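Local coordinates for protein putative phosphohistidine phosphatase SixA (Agrobacterium tumefaciens, PDB 2RFL) that probably removes phosphate from phosphohistidine in proteins, with the phosphohistidine-intermediate chemistry of branch 1 histidine phosphatases, at residues R54-R67 against I81-R93. Residues are numbered along the deposited sequence; the frame is centred on the assembly and turned at random.
Sequences RPDLILSSTAARCR and IDIVYIDEMYNAR
Asp82 O takes the amide of Ile58 in a short, nearly straight hydrogen bond (N to O 2.6 Å, N-H...O 171°), while the CA-H of Leu57 leans on the same oxygen. From this bond a parallel ladder runs on: Val84 N gives to Ile58 O, Ser60 N to Val84 O, and Ile86 N to Ser60 O, the last at 3.1 Å. On the face that carries Ile58, Ser60, Ile83 and Tyr85, Ile58 CD1 presses on Ile81 CG2 and reaches Ile83 CG2 at 3.7 Å. Further along, the guanidinium of Arg67 lies flat over the Tyr85 ring in a cation-pi stack, with centres 3.9 Å apart and planes at 23°. The extended chain of Arg67 places NH1 above the middle of the ring, and a water oxygen accepts from Arg67 NH1 at 3.2 Å. Ser61 O meets the edge of the Tyr85 ring in its plane, 3.4 Å from Tyr85 CD1, and also accepts from Ser60 OG. Arg65 NH2 approaches the edge of Tyr90, 3.6 Å from CE1, with the two planes nearly perpendicular; Asp28 binds both side chains, and Arg65 also touches His16 and His115, consistent with the phosphate pocket of this family. The segments belong to a beta-alpha-beta crossover: helix 64-77 covers the Ile58 face, helix 98-102 meets Leu59 and Met89, and strand 57-60 lies between edge strand 82-85 and strand 109-114.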
loop_
_atom_site.group_PDB
_atom_site.type_symbol
_atom_site.label_atom_id
_atom_site.label_comp_id
_atom_site.label_asym_id
_atom_site.label_seq_id
_atom_site.Cartn_x
_atom_site.Cartn_y
_atom_site.Cartn_z
ATOM N N ARG A 54 -7.158 9.417 4.177
ATOM C CA ARG A 54 -7.898 9.301 2.915
ATOM C C ARG A 54 -7.041 9.738 1.710
ATOM O O ARG A 54 -6.576 10.874 1.664
ATOM C CB ARG A 54 -9.202 10.122 2.975
ATOM C CG ARG A 54 -10.139 9.966 1.778
ATOM C CD ARG A 54 -11.174 11.071 1.672
ATOM N NE ARG A 54 -11.269 11.560 0.288
ATOM C CZ ARG A 54 -12.113 11.108 -0.657
ATOM N NH1 ARG A 54 -12.076 11.626 -1.884
ATOM N NH2 ARG A 54 -12.984 10.136 -0.407
ATOM N N PRO A 55 -6.815 8.821 0.744
ATOM C CA PRO A 55 -6.072 9.185 -0.449
ATOM C C PRO A 55 -6.981 9.640 -1.562
ATOM O O PRO A 55 -8.092 9.157 -1.687
ATOM C CB PRO A 55 -5.351 7.876 -0.826
ATOM C CG PRO A 55 -6.042 6.779 0.013
ATOM C CD PRO A 55 -7.186 7.399 0.713
ATOM N N ASP A 56 -6.500 10.594 -2.349
ATOM C CA ASP A 56 -7.205 11.082 -3.549
ATOM C C ASP A 56 -7.265 10.012 -4.631
ATOM O O ASP A 56 -8.296 9.789 -5.218
ATOM C CB ASP A 56 -6.493 12.314 -4.086
ATOM C CG ASP A 56 -6.238 13.338 -3.014
ATOM O OD1 ASP A 56 -6.967 13.361 -1.993
ATOM O OD2 ASP A 56 -5.318 14.135 -3.186
ATOM N N LEU A 57 -6.125 9.361 -4.860
ATOM C CA LEU A 57 -5.971 8.283 -5.846
ATOM C C LEU A 57 -5.395 6.960 -5.253
ATOM O O LEU A 57 -4.397 6.979 -4.529
ATOM C CB LEU A 57 -5.102 8.785 -7.010
ATOM C CG LEU A 57 -4.616 7.722 -8.005
ATOM C CD1 LEU A 57 -5.675 7.194 -8.971
ATOM C CD2 LEU A 57 -3.411 8.273 -8.736
ATOM N N ILE A 58 -6.046 5.847 -5.570
ATOM C CA ILE A 58 -5.566 4.500 -5.240
ATOM C C ILE A 58 -5.109 3.741 -6.479
ATOM O O ILE A 58 -5.933 3.485 -7.361
ATOM C CB ILE A 58 -6.661 3.611 -4.570
ATOM C CG1 ILE A 58 -7.131 4.214 -3.250
ATOM C CG2 ILE A 58 -6.140 2.185 -4.333
ATOM C CD1 ILE A 58 -8.481 3.721 -2.807
ATOM N N LEU A 59 -3.816 3.358 -6.523
ATOM C CA LEU A 59 -3.258 2.486 -7.583
ATOM C C LEU A 59 -3.021 1.075 -7.058
ATOM O O LEU A 59 -2.307 0.863 -6.089
ATOM C CB LEU A 59 -1.959 3.048 -8.139
ATOM C CG LEU A 59 -1.942 4.467 -8.700
ATOM C CD1 LEU A 59 -0.567 4.954 -9.177
ATOM C CD2 LEU A 59 -3.023 4.543 -9.776
ATOM N N SER A 60 -3.655 0.098 -7.679
ATOM C CA SER A 60 -3.644 -1.275 -7.151
ATOM C C SER A 60 -3.319 -2.272 -8.236
ATOM O O SER A 60 -3.680 -2.057 -9.377
ATOM C CB SER A 60 -5.017 -1.640 -6.578
ATOM O OG SER A 60 -5.115 -3.015 -6.166
ATOM N N SER A 61 -2.653 -3.364 -7.854
ATOM C CA SER A 61 -2.611 -4.589 -8.636
ATOM C C SER A 61 -4.040 -5.004 -9.046
ATOM O O SER A 61 -5.047 -4.739 -8.344
ATOM C CB SER A 61 -1.923 -5.722 -7.827
ATOM O OG SER A 61 -1.853 -7.002 -8.479
ATOM N N THR A 62 -4.117 -5.669 -10.184
ATOM C CA THR A 62 -5.330 -6.242 -10.614
ATOM C C THR A 62 -5.531 -7.582 -9.920
ATOM O O THR A 62 -6.623 -8.128 -10.015
ATOM C CB THR A 62 -5.308 -6.423 -12.140
ATOM O OG1 THR A 62 -4.028 -6.931 -12.515
ATOM C CG2 THR A 62 -5.520 -5.105 -12.811
ATOM N N ALA A 63 -4.490 -8.117 -9.234
ATOM C CA ALA A 63 -4.596 -9.487 -8.662
ATOM C C ALA A 63 -5.743 -9.532 -7.666
ATOM O O ALA A 63 -5.842 -8.678 -6.813
ATOM C CB ALA A 63 -3.305 -9.947 -8.019
ATOM N N ALA A 64 -6.620 -10.516 -7.787
ATOM C CA ALA A 64 -7.772 -10.556 -6.915
ATOM C C ALA A 64 -7.428 -10.107 -5.462
ATOM O O ALA A 64 -8.073 -9.187 -4.948
ATOM C CB ALA A 64 -8.379 -11.864 -6.947
ATOM N N ARG A 65 -6.401 -10.697 -4.830
ATOM C CA ARG A 65 -6.063 -10.365 -3.444
ATOM C C ARG A 65 -5.784 -8.874 -3.227
ATOM O O ARG A 65 -5.798 -8.394 -2.099
ATOM C CB ARG A 65 -4.894 -11.212 -2.906
ATOM C CG ARG A 65 -3.466 -10.791 -3.358
ATOM C CD ARG A 65 -2.405 -11.852 -2.836
ATOM N NE ARG A 65 -1.141 -11.969 -3.603
ATOM C CZ ARG A 65 -0.994 -12.660 -4.745
ATOM N NH1 ARG A 65 -2.015 -13.314 -5.323
ATOM N NH2 ARG A 65 0.200 -12.704 -5.326
ATOM N N CYS A 66 -5.525 -8.141 -4.295
ATOM C CA CYS A 66 -5.219 -6.727 -4.148
ATOM C C CYS A 66 -6.511 -6.026 -4.339
ATOM O O CYS A 66 -6.826 -5.104 -3.629
ATOM C CB CYS A 66 -4.192 -6.244 -5.179
ATOM S SG CYS A 66 -2.487 -6.438 -4.619
ATOM N N ARG A 67 -7.269 -6.518 -5.294
ATOM C CA ARG A 67 -8.572 -6.024 -5.603
ATOM C C ARG A 67 -9.504 -6.010 -4.362
ATOM O O ARG A 67 -10.048 -4.976 -4.013
ATOM C CB ARG A 67 -9.116 -6.853 -6.761
ATOM C CG ARG A 67 -8.541 -6.404 -8.076
ATOM C CD ARG A 67 -9.340 -7.034 -9.195
ATOM N NE ARG A 67 -9.040 -6.491 -10.513
ATOM C CZ ARG A 67 -9.619 -5.407 -11.054
ATOM N NH1 ARG A 67 -10.520 -4.712 -10.390
ATOM N NH2 ARG A 67 -9.292 -5.007 -12.276
ATOM N N ILE A 81 -13.130 7.737 -3.503
ATOM C CA ILE A 81 -11.744 7.664 -3.934
ATOM C C ILE A 81 -11.583 7.244 -5.383
ATOM O O ILE A 81 -12.239 6.361 -5.834
ATOM C CB ILE A 81 -11.002 6.625 -3.114
ATOM C CG1 ILE A 81 -11.244 6.821 -1.634
ATOM C CG2 ILE A 81 -9.574 6.670 -3.421
ATOM C CD1 ILE A 81 -10.315 6.155 -0.806
ATOM N N ASP A 82 -10.665 7.870 -6.085
ATOM C CA ASP A 82 -10.208 7.422 -7.376
ATOM C C ASP A 82 -9.413 6.172 -7.318
ATOM O O ASP A 82 -8.445 6.124 -6.652
ATOM C CB ASP A 82 -9.292 8.451 -7.966
ATOM C CG ASP A 82 -10.000 9.467 -8.740
ATOM O OD1 ASP A 82 -10.351 9.184 -9.848
ATOM O OD2 ASP A 82 -10.199 10.570 -8.292
ATOM N N ILE A 83 -9.795 5.168 -8.073
ATOM C CA ILE A 83 -9.015 3.934 -8.079
ATOM C C ILE A 83 -8.725 3.399 -9.486
ATOM O O ILE A 83 -9.600 3.325 -10.356
ATOM C CB ILE A 83 -9.547 2.832 -7.102
ATOM C CG1 ILE A 83 -10.330 1.733 -7.818
ATOM C CG2 ILE A 83 -10.346 3.412 -5.949
ATOM C CD1 ILE A 83 -11.812 2.009 -7.983
ATOM N N VAL A 84 -7.468 3.047 -9.700
ATOM C CA VAL A 84 -7.045 2.497 -10.979
ATOM C C VAL A 84 -6.282 1.185 -10.826
ATOM O O VAL A 84 -5.424 1.017 -9.938
ATOM C CB VAL A 84 -6.180 3.471 -11.732
ATOM C CG1 VAL A 84 -7.027 4.622 -12.249
ATOM C CG2 VAL A 84 -5.110 3.924 -10.781
ATOM N N TYR A 85 -6.602 0.282 -11.740
ATOM C CA TYR A 85 -6.035 -1.038 -11.756
ATOM C C TYR A 85 -5.011 -1.275 -12.870
ATOM O O TYR A 85 -5.248 -0.987 -14.025
ATOM C CB TYR A 85 -7.160 -2.036 -11.807
ATOM C CG TYR A 85 -7.979 -2.017 -10.548
ATOM C CD1 TYR A 85 -7.506 -2.624 -9.397
ATOM C CD2 TYR A 85 -9.213 -1.359 -10.503
ATOM C CE1 TYR A 85 -8.256 -2.618 -8.226
ATOM C CE2 TYR A 85 -9.973 -1.350 -9.340
ATOM C CZ TYR A 85 -9.482 -1.980 -8.211
ATOM O OH TYR A 85 -10.204 -1.992 -7.059
ATOM N N ILE A 86 -3.877 -1.821 -12.469
ATOM C CA ILE A 86 -2.681 -1.823 -13.239
ATOM C C ILE A 86 -2.112 -3.210 -13.102
ATOM O O ILE A 86 -1.519 -3.531 -12.062
ATOM C CB ILE A 86 -1.703 -0.788 -12.637
ATOM C CG1 ILE A 86 -2.347 0.621 -12.654
ATOM C CG2 ILE A 86 -0.297 -0.868 -13.308
ATOM C CD1 ILE A 86 -1.460 1.723 -12.289
ATOM N N ASP A 87 -2.312 -4.028 -14.140
ATOM C CA ASP A 87 -1.859 -5.427 -14.170
ATOM C C ASP A 87 -0.355 -5.539 -13.872
ATOM O O ASP A 87 0.080 -6.454 -13.168
ATOM C CB ASP A 87 -2.158 -6.091 -15.536
ATOM C CG ASP A 87 -3.618 -6.617 -15.684
ATOM O OD1 ASP A 87 -4.131 -7.422 -14.878
ATOM O OD2 ASP A 87 -4.247 -6.257 -16.692
ATOM N N GLU A 88 0.413 -4.573 -14.376
ATOM C CA GLU A 88 1.873 -4.534 -14.230
ATOM C C GLU A 88 2.393 -4.266 -12.786
ATOM O O GLU A 88 3.602 -4.219 -12.538
ATOM C CB GLU A 88 2.434 -3.520 -15.223
ATOM C CG GLU A 88 3.832 -3.833 -15.728
ATOM C CD GLU A 88 3.849 -4.797 -16.890
ATOM O OE1 GLU A 88 2.859 -5.544 -17.062
ATOM O OE2 GLU A 88 4.852 -4.819 -17.636
HETATM N N MSE A 89 1.459 -4.095 -11.856
HETATM C CA MSE A 89 1.791 -4.052 -10.437
HETATM C C MSE A 89 1.862 -5.456 -9.845
HETATM O O MSE A 89 2.373 -5.649 -8.742
HETATM C CB MSE A 89 0.765 -3.211 -9.673
HETATM C CG MSE A 89 1.068 -1.722 -9.664
HETATM SE SE MSE A 89 -0.139 -0.716 -8.508
HETATM C CE MSE A 89 0.884 -0.806 -6.851
ATOM N N TYR A 90 1.348 -6.432 -10.586
ATOM C CA TYR A 90 1.519 -7.835 -10.230
ATOM C C TYR A 90 2.701 -8.453 -10.969
ATOM O O TYR A 90 2.814 -8.331 -12.190
ATOM C CB TYR A 90 0.242 -8.622 -10.530
ATOM C CG TYR A 90 0.375 -10.113 -10.313
ATOM C CD1 TYR A 90 0.352 -10.653 -9.035
ATOM C CD2 TYR A 90 0.525 -10.979 -11.388
ATOM C CE1 TYR A 90 0.474 -12.016 -8.832
ATOM C CE2 TYR A 90 0.648 -12.342 -11.196
ATOM C CZ TYR A 90 0.622 -12.855 -9.917
ATOM O OH TYR A 90 0.744 -14.211 -9.720
ATOM N N ASN A 91 3.578 -9.115 -10.224
ATOM C CA ASN A 91 4.842 -9.594 -10.771
ATOM C C ASN A 91 5.579 -8.510 -11.551
ATOM O O ASN A 91 5.836 -8.658 -12.746
ATOM C CB ASN A 91 4.612 -10.818 -11.660
ATOM C CG ASN A 91 5.696 -11.866 -11.503
ATOM O OD1 ASN A 91 5.728 -12.597 -10.513
ATOM N ND2 ASN A 91 6.591 -11.942 -12.480
ATOM N N ALA A 92 5.918 -7.422 -10.866
ATOM C CA ALA A 92 6.465 -6.243 -11.526
ATOM C C ALA A 92 7.875 -6.504 -12.044
ATOM O O ALA A 92 8.652 -7.228 -11.422
ATOM C CB ALA A 92 6.459 -5.055 -10.576
ATOM N N ARG A 93 8.188 -5.926 -13.205
ATOM C CA ARG A 93 9.550 -5.884 -13.706
ATOM C C ARG A 93 10.493 -5.022 -12.913
ATOM O O ARG A 93 11.682 -5.162 -12.994
ATOM C CB ARG A 93 9.687 -5.725 -15.231
ATOM C CG ARG A 93 8.580 -5.102 -16.031
ATOM C CD ARG A 93 8.506 -5.599 -17.519
ATOM N NE ARG A 93 9.784 -5.781 -18.257
ATOM C CZ ARG A 93 9.915 -6.167 -19.538
ATOM N NH1 ARG A 93 8.849 -6.422 -20.282
ATOM N NH2 ARG A 93 11.114 -6.294 -20.083
HETATM O O HOH W 1 -11.731 -5.023 -7.494
#